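Long-range contacts in glutathione transferase gst1-6 (Anopheles dirus, PDB 1V2A), which probably catalyses the conjugation of glutathione to compounds RX, giving an S-substituted glutathione and a halide anion, and works as a homodimer: residues M1-S9 with I24-N32; S90-F98 with L135-A146. All blocks are in the same frame, centred on the assembly; numbering follows the deposited sequence.

Contact 1: residues M1-S9 with I24-N32. With GTS (glutathione sulfonic acid), chain F.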
loop_
_atom_site.group_PDB
_atom_site.type_symbol
_atom_site.label_atom_id
_atom_site.label_comp_id
_atom_site.label_asym_id
_atom_site.label_seq_id
_atom_site.Cartn_x
_atom_site.Cartn_y
_atom_site.Cartn_z
ATOM N N MET B 1 -8.605 -10.532 21.349
ATOM C CA MET B 1 -7.697 -10.554 20.176
ATOM C C MET B 1 -6.287 -10.164 20.595
ATOM O O MET B 1 -6.108 -9.286 21.435
ATOM C CB MET B 1 -8.221 -9.591 19.101
ATOM C CG MET B 1 -8.458 -8.174 19.592
ATOM S SD MET B 1 -9.397 -7.164 18.412
ATOM C CE MET B 1 -11.060 -7.586 18.897
ATOM N N ASP B 2 -5.286 -10.831 20.030
ATOM C CA ASP B 2 -3.900 -10.515 20.358
ATOM C C ASP B 2 -3.363 -9.498 19.358
ATOM O O ASP B 2 -3.745 -9.498 18.182
ATOM C CB ASP B 2 -3.019 -11.770 20.331
ATOM C CG ASP B 2 -3.514 -12.851 21.266
ATOM O OD1 ASP B 2 -4.120 -12.510 22.309
ATOM O OD2 ASP B 2 -3.284 -14.046 20.967
ATOM N N TYR B 3 -2.474 -8.634 19.834
ATOM C CA TYR B 3 -1.899 -7.602 18.992
ATOM C C TYR B 3 -0.392 -7.496 19.196
ATOM O O TYR B 3 0.075 -6.776 20.080
ATOM C CB TYR B 3 -2.566 -6.256 19.298
ATOM C CG TYR B 3 -2.176 -5.145 18.351
ATOM C CD1 TYR B 3 -2.506 -5.211 16.995
ATOM C CD2 TYR B 3 -1.481 -4.024 18.807
ATOM C CE1 TYR B 3 -2.155 -4.181 16.116
ATOM C CE2 TYR B 3 -1.125 -2.990 17.938
ATOM C CZ TYR B 3 -1.468 -3.075 16.596
ATOM O OH TYR B 3 -1.139 -2.047 15.742
ATOM N N TYR B 4 0.368 -8.229 18.389
ATOM C CA TYR B 4 1.823 -8.174 18.486
ATOM C C TYR B 4 2.210 -6.800 17.971
ATOM O O TYR B 4 1.790 -6.398 16.884
ATOM C CB TYR B 4 2.444 -9.283 17.648
ATOM C CG TYR B 4 1.965 -10.637 18.104
ATOM C CD1 TYR B 4 0.734 -11.140 17.683
ATOM C CD2 TYR B 4 2.691 -11.367 19.043
ATOM C CE1 TYR B 4 0.232 -12.333 18.192
ATOM C CE2 TYR B 4 2.201 -12.559 19.560
ATOM C CZ TYR B 4 0.973 -13.036 19.135
ATOM O OH TYR B 4 0.487 -14.202 19.666
ATOM N N TYR B 5 3.001 -6.077 18.755
ATOM C CA TYR B 5 3.362 -4.724 18.374
ATOM C C TYR B 5 4.456 -4.117 19.253
ATOM O O TYR B 5 5.061 -4.780 20.103
ATOM C CB TYR B 5 2.130 -3.838 18.524
ATOM C CG TYR B 5 1.914 -3.478 19.966
ATOM C CD1 TYR B 5 1.926 -2.153 20.378
ATOM C CD2 TYR B 5 1.837 -4.472 20.945
ATOM C CE1 TYR B 5 1.884 -1.821 21.729
ATOM C CE2 TYR B 5 1.794 -4.153 22.299
ATOM C CZ TYR B 5 1.826 -2.824 22.683
ATOM O OH TYR B 5 1.858 -2.491 24.019
ATOM N N SER B 6 4.660 -2.822 19.036
ATOM C CA SER B 6 5.604 -2.003 19.778
ATOM C C SER B 6 5.273 -0.556 19.446
ATOM O O SER B 6 5.306 -0.167 18.285
ATOM C CB SER B 6 7.036 -2.298 19.364
ATOM O OG SER B 6 7.916 -1.427 20.056
ATOM N N LEU B 7 4.950 0.232 20.465
ATOM C CA LEU B 7 4.608 1.642 20.286
ATOM C C LEU B 7 5.687 2.470 19.605
ATOM O O LEU B 7 5.433 3.605 19.208
ATOM C CB LEU B 7 4.283 2.290 21.634
ATOM C CG LEU B 7 2.901 1.993 22.210
ATOM C CD1 LEU B 7 2.736 2.701 23.544
ATOM C CD2 LEU B 7 1.840 2.455 21.215
ATOM N N ILE B 8 6.893 1.926 19.491
ATOM C CA ILE B 8 7.969 2.655 18.844
ATOM C C ILE B 8 7.769 2.555 17.338
ATOM O O ILE B 8 8.220 3.414 16.573
ATOM C CB ILE B 8 9.355 2.082 19.218
ATOM C CG1 ILE B 8 9.646 2.319 20.701
ATOM C CG2 ILE B 8 10.437 2.783 18.413
ATOM C CD1 ILE B 8 8.693 1.623 21.663
ATOM N N SER B 9 7.079 1.492 16.927
ATOM C CA SER B 9 6.775 1.239 15.526
ATOM C C SER B 9 5.584 2.105 15.102
ATOM O O SER B 9 4.483 1.959 15.637
ATOM C CB SER B 9 6.444 -0.248 15.333
ATOM O OG SER B 9 5.874 -0.502 14.060
ATOM N N ILE B 24 -12.514 -1.140 21.410
ATOM C CA ILE B 24 -12.121 -2.531 21.222
ATOM C C ILE B 24 -11.002 -2.904 22.190
ATOM O O ILE B 24 -10.017 -2.174 22.333
ATOM C CB ILE B 24 -11.601 -2.812 19.776
ATOM C CG1 ILE B 24 -12.613 -2.341 18.732
ATOM C CG2 ILE B 24 -11.382 -4.305 19.582
ATOM C CD1 ILE B 24 -12.134 -2.536 17.304
ATOM N N THR B 25 -11.152 -4.047 22.851
ATOM C CA THR B 25 -10.126 -4.493 23.777
ATOM C C THR B 25 -9.053 -5.260 23.022
ATOM O O THR B 25 -9.326 -6.270 22.370
ATOM C CB THR B 25 -10.687 -5.413 24.884
ATOM O OG1 THR B 25 -11.590 -4.672 25.713
ATOM C CG2 THR B 25 -9.546 -5.953 25.753
ATOM N N LEU B 26 -7.827 -4.762 23.110
ATOM C CA LEU B 26 -6.704 -5.401 22.460
ATOM C C LEU B 26 -5.791 -6.020 23.512
ATOM O O LEU B 26 -5.338 -5.331 24.430
ATOM C CB LEU B 26 -5.907 -4.382 21.646
ATOM C CG LEU B 26 -6.490 -3.811 20.353
ATOM C CD1 LEU B 26 -5.490 -2.851 19.744
ATOM C CD2 LEU B 26 -6.796 -4.934 19.376
ATOM N N ASN B 27 -5.543 -7.322 23.389
ATOM C CA ASN B 27 -4.644 -8.013 24.305
ATOM C C ASN B 27 -3.251 -7.766 23.738
ATOM O O ASN B 27 -2.759 -8.533 22.913
ATOM C CB ASN B 27 -4.955 -9.515 24.344
ATOM C CG ASN B 27 -3.819 -10.342 24.949
ATOM O OD1 ASN B 27 -3.187 -9.941 25.929
ATOM N ND2 ASN B 27 -3.568 -11.511 24.369
ATOM N N LEU B 28 -2.637 -6.672 24.179
ATOM C CA LEU B 28 -1.315 -6.271 23.711
ATOM C C LEU B 28 -0.213 -7.275 23.994
ATOM O O LEU B 28 -0.182 -7.907 25.048
ATOM C CB LEU B 28 -0.938 -4.916 24.324
ATOM C CG LEU B 28 -1.523 -3.641 23.702
ATOM C CD1 LEU B 28 -2.981 -3.826 23.353
ATOM C CD2 LEU B 28 -1.344 -2.489 24.677
ATOM N N LYS B 29 0.704 -7.406 23.047
ATOM C CA LYS B 29 1.822 -8.322 23.195
ATOM C C LYS B 29 3.101 -7.681 22.672
ATOM O O LYS B 29 3.474 -7.872 21.515
ATOM C CB LYS B 29 1.527 -9.621 22.446
ATOM C CG LYS B 29 0.347 -10.388 23.024
ATOM C CD LYS B 29 0.237 -11.769 22.423
ATOM C CE LYS B 29 -0.786 -12.613 23.170
ATOM N NZ LYS B 29 -0.913 -13.984 22.573
ATOM N N LYS B 30 3.765 -6.906 23.522
ATOM C CA LYS B 30 4.993 -6.244 23.116
ATOM C C LYS B 30 5.880 -7.257 22.423
ATOM O O LYS B 30 6.160 -8.327 22.952
ATOM C CB LYS B 30 5.703 -5.613 24.320
ATOM C CG LYS B 30 5.050 -4.310 24.761
ATOM C CD LYS B 30 5.792 -3.601 25.894
ATOM C CE LYS B 30 5.035 -2.330 26.281
ATOM N NZ LYS B 30 5.649 -1.554 27.399
ATOM N N THR B 31 6.305 -6.904 21.218
ATOM C CA THR B 31 7.118 -7.786 20.406
ATOM C C THR B 31 8.375 -7.114 19.882
ATOM O O THR B 31 8.323 -6.008 19.350
ATOM C CB THR B 31 6.312 -8.273 19.189
ATOM O OG1 THR B 31 5.077 -8.850 19.632
ATOM C CG2 THR B 31 7.110 -9.292 18.390
ATOM N N ASN B 32 9.506 -7.791 20.037
ATOM C CA ASN B 32 10.772 -7.286 19.533
ATOM C C ASN B 32 11.031 -8.139 18.303
ATOM O O ASN B 32 11.620 -9.213 18.401
ATOM C CB ASN B 32 11.892 -7.490 20.557
ATOM C CG ASN B 32 13.257 -7.137 20.000
ATOM O OD1 ASN B 32 13.672 -7.665 18.975
ATOM N ND2 ASN B 32 13.962 -6.238 20.676
HETATM N N1 GTS F . 3.546 -2.392 5.968
HETATM C CA1 GTS F . 3.699 -2.951 7.281
HETATM C C1 GTS F . 2.494 -2.482 8.057
HETATM O O11 GTS F . 2.067 -3.223 8.922
HETATM O O12 GTS F . 1.970 -1.391 7.787
HETATM C CB1 GTS F . 5.008 -2.455 7.848
HETATM C CG1 GTS F . 5.323 -2.979 9.263
HETATM C CD1 GTS F . 6.815 -3.177 9.474
HETATM O OE1 GTS F . 7.646 -2.946 8.581
HETATM N N2 GTS F . 7.128 -3.601 10.697
HETATM C CA2 GTS F . 8.525 -3.831 11.083
HETATM C C2 GTS F . 8.750 -5.288 11.313
HETATM O O2 GTS F . 7.905 -5.969 11.907
HETATM C CB2 GTS F . 8.947 -3.147 12.380
HETATM S SG2 GTS F . 8.885 -1.328 12.469
HETATM O O1S GTS F . 7.577 -0.801 12.249
HETATM O O2S GTS F . 9.318 -0.990 13.777
HETATM O O3S GTS F . 9.769 -0.747 11.499
HETATM N N3 GTS F . 9.902 -5.745 10.844
HETATM C CA3 GTS F . 10.259 -7.126 11.003
HETATM C C3 GTS F . 10.702 -7.725 9.718
HETATM O O31 GTS F . 11.045 -8.897 9.769
HETATM O O32 GTS F . 10.709 -7.011 8.703
#
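Asp2-Tyr5 and Asn27-Lys30 pair as parallel strands at one margin of the mixed sheet of the N-terminal, thioredoxin-like domain. They form a beta-alpha-beta crossover through helix 13-22. The axes of these short strands are twisted by 27° against each other. The backbone ladder begins with Asn27 N on Met1 O (2.8 Å). It runs on through Tyr3 N to Asn27 O and Lys29 N to Tyr3 O. Tyr5 N makes a weak bond to Lys29 O. Thr31 N then closes the ladder on Tyr5 O at 2.7 Å. Lys29 O has a second donor, Thr31 OG1, at 2.7 Å.

On one face lie Asp2, Tyr4 and Lys29. The Lys29 chain is extended beyond CG and runs alongside Tyr4, with its CD 3.6 Å from Tyr4 CE2. This brings NZ between two oxygens. Lys29 NZ donates to Tyr4 OH (3.2 Å) and pairs with Asp2 OD2 (2.9 Å) in a salt bridge whose hydrogen bond is weak. On the other face Leu26 CD1 sits over a face of the Tyr3 ring, near its rim; the OH of that ring bonds to Cys12 O. Tyr5 CG stands between the backbone N and the carbonyl carbon (chi1 79°). That swings the ring back across Leu28, with Tyr5 CE2 3.5 Å from Leu28 CB. Beyond the strand, a type I turn from Ser6 leads to Ser9, whose OG donates to the sulfonate O1S of the bound glutathione sulfonic acid at 2.5 Å.

Strand 53-56 bonds to Asp2 and Tyr4 on the side away from 27-30. Tyr3 and Leu26 rest on helix 13-22, while Met1 and Ile24 touch helix 64-75.

Contact 2: residues S90-F98 with L135-A146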
loop_
_atom_site.group_PDB
_atom_site.type_symbol
_atom_site.label_atom_id
_atom_site.label_comp_id
_atom_site.label_asym_id
_atom_site.label_seq_id
_atom_site.Cartn_x
_atom_site.Cartn_y
_atom_site.Cartn_z
ATOM N N SER B 90 -13.038 5.955 -2.282
ATOM C CA SER B 90 -11.926 5.943 -3.224
ATOM C C SER B 90 -10.838 6.900 -2.756
ATOM O O SER B 90 -9.653 6.621 -2.925
ATOM C CB SER B 90 -12.382 6.312 -4.649
ATOM O OG SER B 90 -12.939 7.613 -4.722
ATOM N N VAL B 91 -11.232 8.011 -2.149
ATOM C CA VAL B 91 -10.249 8.979 -1.667
ATOM C C VAL B 91 -9.498 8.405 -0.467
ATOM O O VAL B 91 -8.276 8.499 -0.384
ATOM C CB VAL B 91 -10.908 10.303 -1.243
ATOM C CG1 VAL B 91 -9.846 11.380 -1.117
ATOM C CG2 VAL B 91 -11.971 10.711 -2.248
ATOM N N VAL B 92 -10.245 7.803 0.456
ATOM C CA VAL B 92 -9.661 7.200 1.644
ATOM C C VAL B 92 -8.674 6.142 1.183
ATOM O O VAL B 92 -7.503 6.159 1.569
ATOM C CB VAL B 92 -10.753 6.546 2.532
ATOM C CG1 VAL B 92 -10.135 5.978 3.795
ATOM C CG2 VAL B 92 -11.811 7.582 2.901
ATOM N N ASN B 93 -9.141 5.229 0.336
ATOM C CA ASN B 93 -8.268 4.178 -0.175
ATOM C C ASN B 93 -7.032 4.751 -0.832
ATOM O O ASN B 93 -5.921 4.281 -0.581
ATOM C CB ASN B 93 -8.998 3.294 -1.181
ATOM C CG ASN B 93 -9.847 2.246 -0.509
ATOM O OD1 ASN B 93 -9.725 2.013 0.693
ATOM N ND2 ASN B 93 -10.703 1.597 -1.281
ATOM N N GLN B 94 -7.218 5.764 -1.674
ATOM C CA GLN B 94 -6.087 6.379 -2.355
ATOM C C GLN B 94 -5.111 6.993 -1.357
ATOM O O GLN B 94 -3.899 6.810 -1.486
ATOM C CB GLN B 94 -6.564 7.438 -3.344
ATOM C CG GLN B 94 -5.429 8.180 -4.038
ATOM C CD GLN B 94 -4.957 9.388 -3.254
ATOM O OE1 GLN B 94 -3.783 9.495 -2.890
ATOM N NE2 GLN B 94 -5.879 10.312 -2.987
ATOM N N ARG B 95 -5.634 7.709 -0.361
ATOM C CA ARG B 95 -4.777 8.332 0.641
ATOM C C ARG B 95 -4.020 7.268 1.445
ATOM O O ARG B 95 -2.909 7.518 1.926
ATOM C CB ARG B 95 -5.589 9.196 1.613
ATOM C CG ARG B 95 -6.550 10.209 0.995
ATOM C CD ARG B 95 -5.886 11.287 0.158
ATOM N NE ARG B 95 -6.647 12.532 0.215
ATOM C CZ ARG B 95 -6.734 13.418 -0.774
ATOM N NH1 ARG B 95 -6.110 13.203 -1.926
ATOM N NH2 ARG B 95 -7.434 14.531 -0.606
ATOM N N LEU B 96 -4.627 6.090 1.609
ATOM C CA LEU B 96 -3.972 5.020 2.348
ATOM C C LEU B 96 -2.798 4.469 1.533
ATOM O O LEU B 96 -1.753 4.150 2.087
ATOM C CB LEU B 96 -4.957 3.881 2.670
ATOM C CG LEU B 96 -6.060 4.104 3.713
ATOM C CD1 LEU B 96 -6.986 2.891 3.745
ATOM C CD2 LEU B 96 -5.456 4.333 5.088
ATOM N N PHE B 97 -2.973 4.346 0.221
ATOM C CA PHE B 97 -1.898 3.846 -0.623
ATOM C C PHE B 97 -0.842 4.915 -0.815
ATOM O O PHE B 97 0.307 4.630 -1.156
ATOM C CB PHE B 97 -2.443 3.333 -1.962
ATOM C CG PHE B 97 -3.094 1.977 -1.851
ATOM C CD1 PHE B 97 -4.460 1.860 -1.632
ATOM C CD2 PHE B 97 -2.323 0.821 -1.894
ATOM C CE1 PHE B 97 -5.059 0.606 -1.454
ATOM C CE2 PHE B 97 -2.903 -0.436 -1.714
ATOM C CZ PHE B 97 -4.278 -0.545 -1.494
ATOM N N PHE B 98 -1.248 6.151 -0.561
ATOM C CA PHE B 98 -0.356 7.297 -0.628
ATOM C C PHE B 98 0.573 7.187 0.585
ATOM O O PHE B 98 1.773 7.455 0.507
ATOM C CB PHE B 98 -1.173 8.589 -0.528
ATOM C CG PHE B 98 -0.356 9.793 -0.165
ATOM C CD1 PHE B 98 0.491 10.383 -1.097
ATOM C CD2 PHE B 98 -0.415 10.326 1.118
ATOM C CE1 PHE B 98 1.265 11.486 -0.753
ATOM C CE2 PHE B 98 0.349 11.421 1.468
ATOM C CZ PHE B 98 1.191 12.005 0.536
ATOM N N LEU B 135 0.452 16.037 0.775
ATOM C CA LEU B 135 -0.344 15.899 1.990
ATOM C C LEU B 135 -0.844 17.293 2.361
ATOM O O LEU B 135 -2.003 17.477 2.709
ATOM C CB LEU B 135 0.496 15.325 3.138
ATOM C CG LEU B 135 -0.270 15.126 4.458
ATOM C CD1 LEU B 135 -1.350 14.058 4.266
ATOM C CD2 LEU B 135 0.680 14.711 5.571
ATOM N N GLU B 136 0.043 18.275 2.270
ATOM C CA GLU B 136 -0.318 19.646 2.583
ATOM C C GLU B 136 -1.556 20.031 1.767
ATOM O O GLU B 136 -2.513 20.573 2.316
ATOM C CB GLU B 136 0.857 20.576 2.269
ATOM C CG GLU B 136 0.597 22.051 2.535
ATOM C CD GLU B 136 0.430 22.387 4.012
ATOM O OE1 GLU B 136 0.734 21.537 4.881
ATOM O OE2 GLU B 136 0.004 23.521 4.302
ATOM N N GLN B 137 -1.544 19.733 0.465
ATOM C CA GLN B 137 -2.684 20.041 -0.403
ATOM C C GLN B 137 -3.925 19.281 0.056
ATOM O O GLN B 137 -5.006 19.852 0.153
ATOM C CB GLN B 137 -2.384 19.676 -1.866
ATOM C CG GLN B 137 -1.322 20.543 -2.540
ATOM C CD GLN B 137 -1.006 20.098 -3.964
ATOM O OE1 GLN B 137 -1.887 20.068 -4.827
ATOM N NE2 GLN B 137 0.255 19.754 -4.216
ATOM N N PHE B 138 -3.767 17.992 0.332
ATOM C CA PHE B 138 -4.882 17.169 0.785
ATOM C C PHE B 138 -5.613 17.818 1.961
ATOM O O PHE B 138 -6.837 17.956 1.953
ATOM C CB PHE B 138 -4.381 15.782 1.210
ATOM C CG PHE B 138 -3.774 14.975 0.089
ATOM C CD1 PHE B 138 -3.045 13.821 0.367
ATOM C CD2 PHE B 138 -3.953 15.347 -1.237
ATOM C CE1 PHE B 138 -2.490 13.055 -0.661
ATOM C CE2 PHE B 138 -3.405 14.593 -2.271
ATOM C CZ PHE B 138 -2.675 13.440 -1.980
ATOM N N VAL B 139 -4.853 18.221 2.973
ATOM C CA VAL B 139 -5.440 18.833 4.161
ATOM C C VAL B 139 -5.795 20.313 4.020
ATOM O O VAL B 139 -5.950 21.021 5.015
ATOM C CB VAL B 139 -4.527 18.622 5.386
ATOM C CG1 VAL B 139 -4.461 17.142 5.705
ATOM C CG2 VAL B 139 -3.129 19.160 5.110
ATOM N N THR B 140 -5.915 20.779 2.780
ATOM C CA THR B 140 -6.309 22.161 2.526
ATOM C C THR B 140 -7.638 22.087 1.781
ATOM O O THR B 140 -8.559 22.870 2.041
ATOM C CB THR B 140 -5.309 22.919 1.634
ATOM O OG1 THR B 140 -5.344 22.371 0.311
ATOM C CG2 THR B 140 -3.911 22.817 2.188
ATOM N N GLU B 141 -7.731 21.138 0.852
ATOM C CA GLU B 141 -8.954 20.957 0.089
ATOM C C GLU B 141 -10.067 20.532 1.050
ATOM O O GLU B 141 -11.250 20.763 0.794
ATOM C CB GLU B 141 -8.739 19.921 -1.015
ATOM C CG GLU B 141 -8.193 18.589 -0.545
ATOM C CD GLU B 141 -7.774 17.690 -1.701
ATOM O OE1 GLU B 141 -8.593 17.464 -2.616
ATOM O OE2 GLU B 141 -6.625 17.203 -1.692
ATOM N N ARG B 142 -9.674 19.915 2.163
ATOM C CA ARG B 142 -10.621 19.502 3.195
ATOM C C ARG B 142 -9.912 19.599 4.541
ATOM O O ARG B 142 -8.683 19.659 4.599
ATOM C CB ARG B 142 -11.113 18.061 2.992
ATOM C CG ARG B 142 -11.615 17.728 1.604
ATOM C CD ARG B 142 -12.524 16.504 1.643
ATOM N NE ARG B 142 -12.768 15.955 0.312
ATOM C CZ ARG B 142 -11.858 15.297 -0.408
ATOM N NH1 ARG B 142 -10.630 15.097 0.068
ATOM N NH2 ARG B 142 -12.178 14.831 -1.610
ATOM N N ALA B 143 -10.691 19.615 5.617
ATOM C CA ALA B 143 -10.141 19.701 6.965
ATOM C C ALA B 143 -9.467 18.398 7.366
ATOM O O ALA B 143 -8.602 18.388 8.242
ATOM C CB ALA B 143 -11.245 20.042 7.957
ATOM N N TYR B 144 -9.868 17.300 6.725
ATOM C CA TYR B 144 -9.293 15.982 7.018
ATOM C C TYR B 144 -8.605 15.318 5.817
ATOM O O TYR B 144 -8.800 15.722 4.667
ATOM C CB TYR B 144 -10.364 15.049 7.586
ATOM C CG TYR B 144 -11.005 15.567 8.852
ATOM C CD1 TYR B 144 -12.086 16.448 8.800
ATOM C CD2 TYR B 144 -10.522 15.189 10.105
ATOM C CE1 TYR B 144 -12.678 16.942 9.969
ATOM C CE2 TYR B 144 -11.093 15.673 11.275
ATOM C CZ TYR B 144 -12.177 16.550 11.202
ATOM O OH TYR B 144 -12.766 17.027 12.359
ATOM N N ALA B 145 -7.810 14.288 6.105
ATOM C CA ALA B 145 -7.041 13.573 5.091
ATOM C C ALA B 145 -7.770 13.152 3.820
ATOM O O ALA B 145 -7.265 13.385 2.716
ATOM C CB ALA B 145 -6.362 12.357 5.717
ATOM N N ALA B 146 -8.941 12.532 3.964
ATOM C CA ALA B 146 -9.694 12.065 2.805
ATOM C C ALA B 146 -11.176 12.442 2.769
ATOM O O ALA B 146 -11.917 11.961 1.914
ATOM C CB ALA B 146 -9.551 10.552 2.687
HETATM O O HOH W 1 -8.842 16.123 1.680
#
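Val91 meets the loop after helix 122-141, its CG1 3.9 Å from Ala146 CB. The same methyl also lies against one face of the Arg95 guanidinium. Val92 turns its CG2 to Ala146 CB from the next position. The Ala146 methyl is therefore lodged between the two valines and Arg95 CG, which comes to 3.5 Å from Ala146 CB.

Arg95 buries more area here than any other residue. Its chain bends at chi2 and chi3, which lays the guanidinium flat on the Phe138 ring. The centres are 3.6 Å apart and the planes 18° from parallel, a stacked cation-pi pair. Arg95 NE donates to Ala145 O at 2.7 Å, slightly out of the guanidinium plane. Ala145 is itself held by Asp154, which accepts from its N. Arg95 NH2 makes a salt bridge to Glu141 OE2 (3.0 Å), although its hydrogen bond is weak.

Segments 90-98 and 135-141 belong to two antiparallel helices of the all-helical C-terminal domain of the glutathione transferase fold. The axes of these segments cross at -157° and come no closer than 12.6 Å, so long side chains bridge the gap. Arg95 NH2 and Arg142 NH1 are both donors and lie close together. Each donates to one water, which Phe138 O and Tyr144 O also approach as acceptors. This water and Glu141 probably ease the meeting of like charges.

Phe97 points elsewhere and stacks on Phe97 of the second subunit. Phe98 turns back to the contact. The edge of Phe138 points at its face in a T-shaped pair, with Phe138 CE1 over the centre of the Phe98 ring, centroids 5.0 Å apart and planes at 72°. Phe98 CE2 also touches Leu135 CD1 at 4.2 Å, and Leu103 packs on both residues.

In the fold
The chain starts in strand 2-5, passes the ligand pocket at Ser9, runs through helix 13-22 and returns beside its own start. Contact 1 closes this short loop within the N-terminal domain. The chain then completes the sheet and enters the helical C-terminal domain. Contact 2 opens there, on helix 86-115, and closes after the chain has turned back along helix 122-141 into the loop that leads to helix 152-162. The two loops follow in series and neither nest nor cross. The centres of contact 1 and contact 2 are about 27 Å apart, on opposite sides of the chain's centre. Contact 1 borders the glutathione site, whereas segment 90-98 also reaches the second subunit.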